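Local coordinates for SH2 domain-containing protein 3C (Homo sapiens, PDB 3T6G) that acts as an adapter in cell adhesion and migration signalling, with a Cdc25-homology domain whose closed conformation precludes canonical exchange but is required for binding BCAR1, at residues Glu123-Leu128 with Glu164-Thr169; Gln133-Leu138 with Ala150-Leu155; Met106-Ala111 with Arg284-Ser289. The protein carries 2 engineered substitutions. One frame throughout, in Å; residues are numbered along the deposited sequence.

Contact 1 (Glu123-Leu128 with Glu164-Thr169)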
loop_
_atom_site.group_PDB
_atom_site.type_symbol
_atom_site.label_atom_id
_atom_site.label_comp_id
_atom_site.label_asym_id
_atom_site.label_seq_id
_atom_site.Cartn_x
_atom_site.Cartn_y
_atom_site.Cartn_z
ATOM N N GLU A 123 -17.132 -19.099 21.328
ATOM C CA GLU A 123 -17.606 -18.684 19.999
ATOM C C GLU A 123 -16.617 -17.756 19.317
ATOM O O GLU A 123 -16.302 -17.930 18.130
ATOM C CB GLU A 123 -18.935 -17.938 20.090
ATOM C CG GLU A 123 -20.137 -18.804 20.358
ATOM C CD GLU A 123 -21.382 -17.971 20.563
ATOM O OE1 GLU A 123 -21.612 -17.036 19.745
ATOM O OE2 GLU A 123 -22.107 -18.242 21.557
ATOM N N ARG A 124 -16.168 -16.746 20.065
ATOM C CA ARG A 124 -15.154 -15.823 19.588
ATOM C C ARG A 124 -13.912 -16.535 19.052
ATOM O O ARG A 124 -13.417 -16.181 17.982
ATOM C CB ARG A 124 -14.753 -14.877 20.693
ATOM C CG ARG A 124 -15.474 -13.570 20.662
ATOM C CD ARG A 124 -14.529 -12.501 21.147
ATOM N NE ARG A 124 -13.965 -12.881 22.427
ATOM C CZ ARG A 124 -14.684 -12.970 23.541
ATOM N NH1 ARG A 124 -15.983 -12.698 23.506
ATOM N NH2 ARG A 124 -14.103 -13.316 24.687
ATOM N N ALA A 125 -13.410 -17.531 19.782
ATOM C CA ALA A 125 -12.252 -18.287 19.316
ATOM C C ALA A 125 -12.504 -18.867 17.938
ATOM O O ALA A 125 -11.655 -18.778 17.058
ATOM C CB ALA A 125 -11.873 -19.415 20.313
ATOM N N ALA A 126 -13.675 -19.464 17.755
ATOM C CA ALA A 126 -14.057 -20.054 16.468
ATOM C C ALA A 126 -14.126 -19.011 15.344
ATOM O O ALA A 126 -13.701 -19.257 14.219
ATOM C CB ALA A 126 -15.383 -20.774 16.605
ATOM N N LEU A 127 -14.664 -17.843 15.665
ATOM C CA LEU A 127 -14.639 -16.697 14.755
ATOM C C LEU A 127 -13.204 -16.215 14.466
ATOM O O LEU A 127 -12.855 -15.916 13.323
ATOM C CB LEU A 127 -15.461 -15.550 15.344
ATOM C CG LEU A 127 -15.536 -14.295 14.456
ATOM C CD1 LEU A 127 -15.613 -14.674 12.994
ATOM C CD2 LEU A 127 -16.711 -13.419 14.847
ATOM N N LEU A 128 -12.383 -16.131 15.510
ATOM C CA LEU A 128 -10.958 -15.838 15.360
ATOM C C LEU A 128 -10.309 -16.873 14.446
ATOM O O LEU A 128 -9.474 -16.551 13.614
ATOM C CB LEU A 128 -10.269 -15.828 16.727
ATOM C CG LEU A 128 -8.813 -15.357 16.843
ATOM C CD1 LEU A 128 -8.750 -13.864 16.603
ATOM C CD2 LEU A 128 -8.198 -15.697 18.217
ATOM N N GLU A 164 -7.193 -12.776 25.966
ATOM C CA GLU A 164 -6.422 -13.927 26.378
ATOM C C GLU A 164 -7.278 -15.178 26.423
ATOM O O GLU A 164 -6.857 -16.245 25.966
ATOM C CB GLU A 164 -5.793 -13.683 27.737
ATOM C CG GLU A 164 -4.688 -14.675 28.057
ATOM C CD GLU A 164 -4.202 -14.532 29.463
ATOM O OE1 GLU A 164 -3.376 -15.365 29.896
ATOM O OE2 GLU A 164 -4.661 -13.586 30.140
ATOM N N GLN A 165 -8.478 -15.047 26.985
ATOM C CA GLN A 165 -9.420 -16.155 27.016
ATOM C C GLN A 165 -9.626 -16.687 25.610
ATOM O O GLN A 165 -9.597 -17.901 25.405
ATOM C CB GLN A 165 -10.769 -15.738 27.616
ATOM C CG GLN A 165 -10.769 -15.536 29.138
ATOM C CD GLN A 165 -12.177 -15.367 29.700
ATOM O OE1 GLN A 165 -13.060 -16.191 29.452
ATOM N NE2 GLN A 165 -12.396 -14.288 30.439
ATOM N N THR A 166 -9.820 -15.777 24.645
ATOM C CA THR A 166 -10.052 -16.168 23.250
ATOM C C THR A 166 -8.839 -16.890 22.643
ATOM O O THR A 166 -8.985 -17.944 22.026
ATOM C CB THR A 166 -10.440 -14.955 22.364
ATOM O OG1 THR A 166 -11.473 -14.191 23.004
ATOM C CG2 THR A 166 -10.926 -15.418 21.001
ATOM N N TRP A 167 -7.642 -16.334 22.831
ATOM C CA TRP A 167 -6.419 -16.971 22.316
ATOM C C TRP A 167 -6.082 -18.323 22.961
ATOM O O TRP A 167 -5.712 -19.273 22.261
ATOM C CB TRP A 167 -5.216 -16.019 22.386
ATOM C CG TRP A 167 -5.391 -14.921 21.457
ATOM C CD1 TRP A 167 -5.936 -13.702 21.724
ATOM C CD2 TRP A 167 -5.088 -14.937 20.058
ATOM N NE1 TRP A 167 -5.976 -12.948 20.576
ATOM C CE2 TRP A 167 -5.461 -13.686 19.533
ATOM C CE3 TRP A 167 -4.531 -15.891 19.193
ATOM C CZ2 TRP A 167 -5.297 -13.353 18.184
ATOM C CZ3 TRP A 167 -4.362 -15.564 17.858
ATOM C CH2 TRP A 167 -4.743 -14.303 17.362
ATOM N N VAL A 168 -6.194 -18.408 24.285
ATOM C CA VAL A 168 -5.985 -19.682 24.967
ATOM C C VAL A 168 -6.930 -20.735 24.385
ATOM O O VAL A 168 -6.509 -21.825 23.994
ATOM C CB VAL A 168 -6.237 -19.577 26.480
ATOM C CG1 VAL A 168 -6.462 -20.962 27.061
ATOM C CG2 VAL A 168 -5.082 -18.865 27.184
ATOM N N THR A 169 -8.212 -20.394 24.309
ATOM C CA THR A 169 -9.185 -21.334 23.784
ATOM C C THR A 169 -8.997 -21.632 22.289
ATOM O O THR A 169 -9.350 -22.731 21.840
ATOM C CB THR A 169 -10.645 -20.969 24.188
ATOM O OG1 THR A 169 -11.577 -21.520 23.250
ATOM C CG2 THR A 169 -10.825 -19.499 24.271
#

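Contact 2 (Gln133-Leu138 with Ala150-Leu155)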
loop_
_atom_site.group_PDB
_atom_site.type_symbol
_atom_site.label_atom_id
_atom_site.label_comp_id
_atom_site.label_asym_id
_atom_site.label_seq_id
_atom_site.Cartn_x
_atom_site.Cartn_y
_atom_site.Cartn_z
ATOM N N GLN A 133 -8.286 -18.412 8.912
ATOM C CA GLN A 133 -8.556 -19.130 7.676
ATOM C C GLN A 133 -8.724 -18.131 6.509
ATOM O O GLN A 133 -8.186 -18.341 5.419
ATOM C CB GLN A 133 -9.803 -20.011 7.827
ATOM C CG GLN A 133 -9.635 -21.250 8.748
ATOM O OE1 GLN A 133 -12.011 -21.731 8.766
ATOM N NE2 GLN A 133 -10.606 -23.474 8.569
ATOM N N LEU A 134 -9.455 -17.042 6.735
ATOM C CA LEU A 134 -9.559 -16.012 5.707
ATOM C C LEU A 134 -8.169 -15.488 5.308
ATOM O O LEU A 134 -7.876 -15.330 4.121
ATOM C CB LEU A 134 -10.459 -14.845 6.141
ATOM C CG LEU A 134 -10.458 -13.659 5.155
ATOM C CD1 LEU A 134 -10.623 -14.145 3.714
ATOM C CD2 LEU A 134 -11.511 -12.574 5.483
ATOM N N ALA A 135 -7.314 -15.217 6.290
ATOM C CA ALA A 135 -5.982 -14.712 5.979
ATOM C C ALA A 135 -5.144 -15.762 5.261
ATOM O O ALA A 135 -4.361 -15.431 4.373
ATOM C CB ALA A 135 -5.274 -14.209 7.219
ATOM N N ALA A 136 -5.310 -17.029 5.624
ATOM C CA ALA A 136 -4.564 -18.078 4.937
ATOM C C ALA A 136 -5.049 -18.219 3.493
ATOM O O ALA A 136 -4.258 -18.470 2.586
ATOM C CB ALA A 136 -4.640 -19.435 5.703
ATOM N N GLU A 137 -6.352 -18.059 3.282
ATOM C CA GLU A 137 -6.921 -18.172 1.939
ATOM C C GLU A 137 -6.492 -16.990 1.050
ATOM O O GLU A 137 -6.019 -17.160 -0.072
ATOM C CB GLU A 137 -8.444 -18.253 2.017
ATOM C CG GLU A 137 -8.968 -19.597 2.469
ATOM C CD GLU A 137 -8.783 -20.654 1.408
ATOM O OE1 GLU A 137 -8.938 -20.324 0.212
ATOM O OE2 GLU A 137 -8.463 -21.808 1.764
ATOM N N LEU A 138 -6.674 -15.787 1.563
ATOM C CA LEU A 138 -6.169 -14.608 0.897
ATOM C C LEU A 138 -4.726 -14.829 0.452
ATOM O O LEU A 138 -4.353 -14.526 -0.684
ATOM C CB LEU A 138 -6.277 -13.418 1.843
ATOM C CG LEU A 138 -7.732 -13.024 2.066
ATOM C CD1 LEU A 138 -7.909 -12.013 3.191
ATOM C CD2 LEU A 138 -8.331 -12.517 0.744
ATOM N N ALA A 150 -4.277 -6.805 5.538
ATOM C CA ALA A 150 -5.329 -6.094 6.238
ATOM C C ALA A 150 -5.990 -7.035 7.271
ATOM O O ALA A 150 -6.479 -6.588 8.313
ATOM C CB ALA A 150 -6.363 -5.544 5.238
ATOM N N VAL A 151 -5.984 -8.340 6.992
ATOM C CA VAL A 151 -6.653 -9.286 7.870
ATOM C C VAL A 151 -5.781 -9.607 9.080
ATOM O O VAL A 151 -6.253 -9.528 10.215
ATOM C CB VAL A 151 -7.111 -10.561 7.127
ATOM C CG1 VAL A 151 -7.385 -11.685 8.115
ATOM C CG2 VAL A 151 -8.371 -10.252 6.252
ATOM N N MET A 152 -4.526 -9.975 8.818
ATOM C CA MET A 152 -3.454 -9.995 9.819
ATOM C C MET A 152 -3.376 -8.688 10.630
ATOM O O MET A 152 -3.197 -8.714 11.838
ATOM C CB MET A 152 -2.114 -10.244 9.130
ATOM C CG MET A 152 -2.095 -11.533 8.313
ATOM S SD MET A 152 -2.013 -12.989 9.378
ATOM C CE MET A 152 -0.518 -12.618 10.283
ATOM N N GLY A 153 -3.519 -7.546 9.971
ATOM C CA GLY A 153 -3.637 -6.294 10.691
ATOM C C GLY A 153 -4.727 -6.337 11.749
ATOM O O GLY A 153 -4.527 -5.885 12.867
ATOM N N ALA A 154 -5.886 -6.888 11.409
ATOM C CA ALA A 154 -6.978 -7.052 12.382
ATOM C C ALA A 154 -6.584 -7.961 13.576
ATOM O O ALA A 154 -6.845 -7.639 14.742
ATOM C CB ALA A 154 -8.181 -7.618 11.702
ATOM N N LEU A 155 -5.949 -9.084 13.252
ATOM C CA LEU A 155 -5.629 -10.127 14.201
ATOM C C LEU A 155 -4.555 -9.671 15.159
ATOM O O LEU A 155 -4.277 -10.341 16.137
ATOM C CB LEU A 155 -5.160 -11.380 13.452
ATOM C CG LEU A 155 -6.271 -12.042 12.625
ATOM C CD1 LEU A 155 -5.708 -13.177 11.808
ATOM C CD2 LEU A 155 -7.408 -12.542 13.529
#

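Contact 3 (Met106-Ala111 with Arg284-Ser289)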
loop_
_atom_site.group_PDB
_atom_site.type_symbol
_atom_site.label_atom_id
_atom_site.label_comp_id
_atom_site.label_asym_id
_atom_site.label_seq_id
_atom_site.Cartn_x
_atom_site.Cartn_y
_atom_site.Cartn_z
ATOM N N MET A 106 -10.828 -1.671 6.663
ATOM C CA MET A 106 -11.104 -3.093 6.614
ATOM C C MET A 106 -10.707 -3.769 7.941
ATOM O O MET A 106 -11.532 -4.447 8.559
ATOM C CB MET A 106 -10.327 -3.691 5.439
ATOM C CG MET A 106 -10.352 -5.208 5.303
ATOM S SD MET A 106 -11.922 -5.821 4.685
ATOM C CE MET A 106 -12.422 -4.612 3.454
ATOM N N SER A 107 -9.457 -3.585 8.370
ATOM C CA SER A 107 -8.957 -4.152 9.641
ATOM C C SER A 107 -9.883 -3.816 10.806
ATOM O O SER A 107 -10.223 -4.676 11.623
ATOM C CB SER A 107 -7.555 -3.648 9.940
ATOM O OG SER A 107 -6.645 -4.135 8.972
ATOM N N ILE A 108 -10.341 -2.574 10.845
ATOM C CA ILE A 108 -11.329 -2.190 11.832
ATOM C C ILE A 108 -12.612 -3.052 11.715
ATOM O O ILE A 108 -13.118 -3.575 12.710
ATOM C CB ILE A 108 -11.673 -0.709 11.679
ATOM C CG1 ILE A 108 -10.414 0.144 11.883
ATOM C CG2 ILE A 108 -12.750 -0.313 12.663
ATOM C CD1 ILE A 108 -10.706 1.634 12.093
ATOM N N MET A 109 -13.120 -3.194 10.492
ATOM C CA MET A 109 -14.355 -3.929 10.225
ATOM C C MET A 109 -14.229 -5.330 10.801
ATOM O O MET A 109 -15.041 -5.745 11.615
ATOM C CB MET A 109 -14.597 -4.018 8.706
ATOM C CG MET A 109 -15.763 -4.927 8.281
ATOM S SD MET A 109 -17.279 -4.059 8.657
ATOM C CE MET A 109 -18.426 -4.883 7.555
ATOM N N LEU A 110 -13.203 -6.052 10.359
ATOM C CA LEU A 110 -12.917 -7.380 10.868
ATOM C C LEU A 110 -12.768 -7.400 12.409
ATOM O O LEU A 110 -13.281 -8.299 13.065
ATOM C CB LEU A 110 -11.684 -7.975 10.161
ATOM C CG LEU A 110 -11.976 -8.097 8.661
ATOM C CD1 LEU A 110 -10.848 -8.730 7.862
ATOM C CD2 LEU A 110 -13.246 -8.900 8.495
ATOM N N ALA A 111 -12.086 -6.412 12.984
ATOM C CA ALA A 111 -11.896 -6.393 14.433
ATOM C C ALA A 111 -13.223 -6.210 15.169
ATOM O O ALA A 111 -13.444 -6.804 16.224
ATOM C CB ALA A 111 -10.911 -5.315 14.837
ATOM N N ARG A 284 -19.492 4.255 6.259
ATOM C CA ARG A 284 -20.847 4.558 6.723
ATOM C C ARG A 284 -21.293 3.688 7.895
ATOM O O ARG A 284 -21.872 4.178 8.874
ATOM C CB ARG A 284 -21.830 4.400 5.568
ATOM C CG ARG A 284 -21.873 5.604 4.644
ATOM C CD ARG A 284 -22.687 6.682 5.304
ATOM N NE ARG A 284 -23.325 7.514 4.299
ATOM C CZ ARG A 284 -24.620 7.499 4.012
ATOM N NH1 ARG A 284 -25.441 6.698 4.674
ATOM N NH2 ARG A 284 -25.089 8.306 3.068
ATOM N N LEU A 285 -21.029 2.391 7.790
ATOM C CA LEU A 285 -21.305 1.469 8.889
ATOM C C LEU A 285 -20.620 1.932 10.158
ATOM O O LEU A 285 -21.247 2.130 11.180
ATOM C CB LEU A 285 -20.789 0.077 8.547
ATOM C CG LEU A 285 -20.780 -0.931 9.688
ATOM C CD1 LEU A 285 -22.194 -1.197 10.131
ATOM C CD2 LEU A 285 -20.109 -2.211 9.220
ATOM N N LEU A 286 -19.311 2.097 10.076
ATOM C CA LEU A 286 -18.496 2.401 11.239
ATOM C C LEU A 286 -18.767 3.798 11.801
ATOM O O LEU A 286 -18.980 3.980 12.997
ATOM C CB LEU A 286 -17.026 2.230 10.862
ATOM C CG LEU A 286 -16.715 0.758 10.552
ATOM C CD1 LEU A 286 -15.359 0.574 9.915
ATOM C CD2 LEU A 286 -16.829 -0.082 11.817
ATOM N N TRP A 287 -18.786 4.796 10.939
ATOM C CA TRP A 287 -18.843 6.157 11.448
ATOM C C TRP A 287 -20.194 6.843 11.285
ATOM O O TRP A 287 -20.398 7.939 11.809
ATOM C CB TRP A 287 -17.688 6.983 10.875
ATOM C CG TRP A 287 -16.338 6.436 11.315
ATOM C CD1 TRP A 287 -15.724 6.639 12.525
ATOM C CD2 TRP A 287 -15.462 5.578 10.563
ATOM N NE1 TRP A 287 -14.523 5.966 12.564
ATOM C CE2 TRP A 287 -14.339 5.308 11.372
ATOM C CE3 TRP A 287 -15.515 5.021 9.281
ATOM C CZ2 TRP A 287 -13.284 4.508 10.945
ATOM C CZ3 TRP A 287 -14.462 4.219 8.858
ATOM C CH2 TRP A 287 -13.359 3.978 9.684
ATOM N N GLY A 288 -21.123 6.180 10.596
ATOM C CA GLY A 288 -22.437 6.754 10.333
ATOM C C GLY A 288 -22.342 7.872 9.302
ATOM O O GLY A 288 -21.252 8.382 9.036
ATOM N N SER A 289 -23.463 8.254 8.696
ATOM C CA SER A 289 -23.461 9.434 7.834
ATOM C C SER A 289 -23.056 10.602 8.717
ATOM O O SER A 289 -23.240 10.562 9.935
ATOM C CB SER A 289 -24.828 9.678 7.185
ATOM O OG SER A 289 -25.833 9.939 8.151
#

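Contact 1 (Glu123-Leu128 with Glu164-Thr169)
In the all-helical Cdc25-homology (Ras-GEF) domain, Arg124, Ala125 and Leu128 on the first turns of helix 121-140 pack against Thr166, Trp167 and Thr169 at the start of helix 164-173. The axes of the two short segments approach to 8.4 Å, at 67° to each other. Thr166 carries the middle and serves both kinds of contact. Its CG2, anti to the backbone N, lies against the backbone of Ala125, 3.5 Å from Ala125 N. On the other branch, OG1 accepts a moderately bent hydrogen bond from Arg124 NE (2.9 Å, 153°), meeting the guanidinium at its edge and close to its plane. Glu315 completes this polar corner, salt-bridged to Arg124 NH2 and hydrogen-bonded to Thr166 OG1. On the apolar side, Leu128 CD2 makes a CH-pi contact with one face of the Trp167 indole, 3.5 Å from the centroid of the six-membered ring and nearly on its normal. The Ala125 methyl CB meets Thr169 OG1 at 3.6 Å. Beyond the pair, Trp167 NE1 hydrogen-bonds to Ile160 O, in the short helix 158-161, while Gln165 and Thr169 also lean on Ala121, at the beginning of helix 121-140.

Contact 2 (Gln133-Leu138 with Ala150-Leu155)
Val151 sends its two methyls to different residues of helix 121-140. With chi1 at 162°, CG1 lies anti to the backbone N and points at Ala135, its carbon 3.4 Å from Ala135 CB. CG2 takes the position anti to the carbonyl carbon and reaches two leucines one turn apart. Both leucine side chains run roughly perpendicular to that of Val151. Leu138 meets CG2 with its CD1 at 3.6 Å, whereas Leu134 lays CG and CD2 alongside it, CD2 at 4.0 Å. On the far side of the Ala135 methyl from the leucines, the bend at chi2 (-74°) brings Met152 SD to 4.1 Å from Ala135 CB. An alanine in place of Val151 would probably open a gap beside Ala135 CB and leave the ends of Leu134 and Leu138 without their partner on this helix. At Ala135 the backbones come nearest, its CA 5.8 Å from Val151 CA, and its methyl fills the space between. Further out, Leu110 of helix 93-115 touches Val151, Ala54 of helix 50-64 packs on both leucines, and Met152 meets Tyr181 and Leu189 of helix 175-193. The axes of 133-138 and 150-155 approach to 9.3 Å at 155°: helices 121-140 and 145-155 form an antiparallel pair of consecutive helices joined by a short connection, in the core of the Ras-GEF domain.

Contact 3 (Met106-Ala111 with Arg284-Ser289)
Met109 and Leu285 make the shortest contact between these segments, with Met109 SD 3.4 Å from Leu285 CD2. The methionine's CE lies beside the same methyl at 3.6 Å, and the two side chains cross at about a right angle. Met109 gets there by a chain that leaves the backbone anti to N and then bends at chi2 (75°), which turns the sulfur toward the leucine. Next to this pair, Ile108 divides its contacts: its branch methyl CG2 meets Leu286 CD1 at 3.9 Å, while the chain end CD1 comes obliquely to Trp287 CZ2 at 4.0 Å. Trp287 has CG anti to the carbonyl carbon (chi1 -63°), and its ring end comes nearer to 106-111 than its CB does. Leu286 CB lies over one face of the indole, offset to the rim.

In the next shell, Trp287 is fixed by a hydrogen bond from NE1 to Arg299 O, by a cation-pi contact with Arg299 and by the ring of Phe303. Leu37 and Leu38 of helix 35-46 back Leu285, and Val41 of the same helix touches Met109. Helix 279-287 ends here, Gly288 leaving helical torsions with positive phi (72°), which favours glycine. The five touching residues are buried and meet through hydrocarbon, aromatic carbon and thioether alone, so this junction probably depends on shape and exclusion of water, with no directional polar bond between the two segments.

Overall arrangement
Three buried helix pairings run through one Ras-GEF domain. Contact 1 and contact 2 share helix 121-140, their centres about 15 Å apart, and they meet where Leu128 CD1 packs on Leu155 CD2 at 3.6 Å. Contact 2 joins contact 3 through helix 93-115: Ser107 OG makes a probable hydrogen bond with Ala150 O, and Leu110 CD1 touches Val151 CG2. Those two centres lie about 17 Å apart. Contacts 1 and 3 do not touch, with nearest atoms about 6 Å apart, so contact 2 bridges them. In sequence the pairings enclose one another, 133-138/150-155 innermost and 106-111/284-289 outermost, the last tying the end of helix 279-287 to helix 93-115, far earlier in the chain.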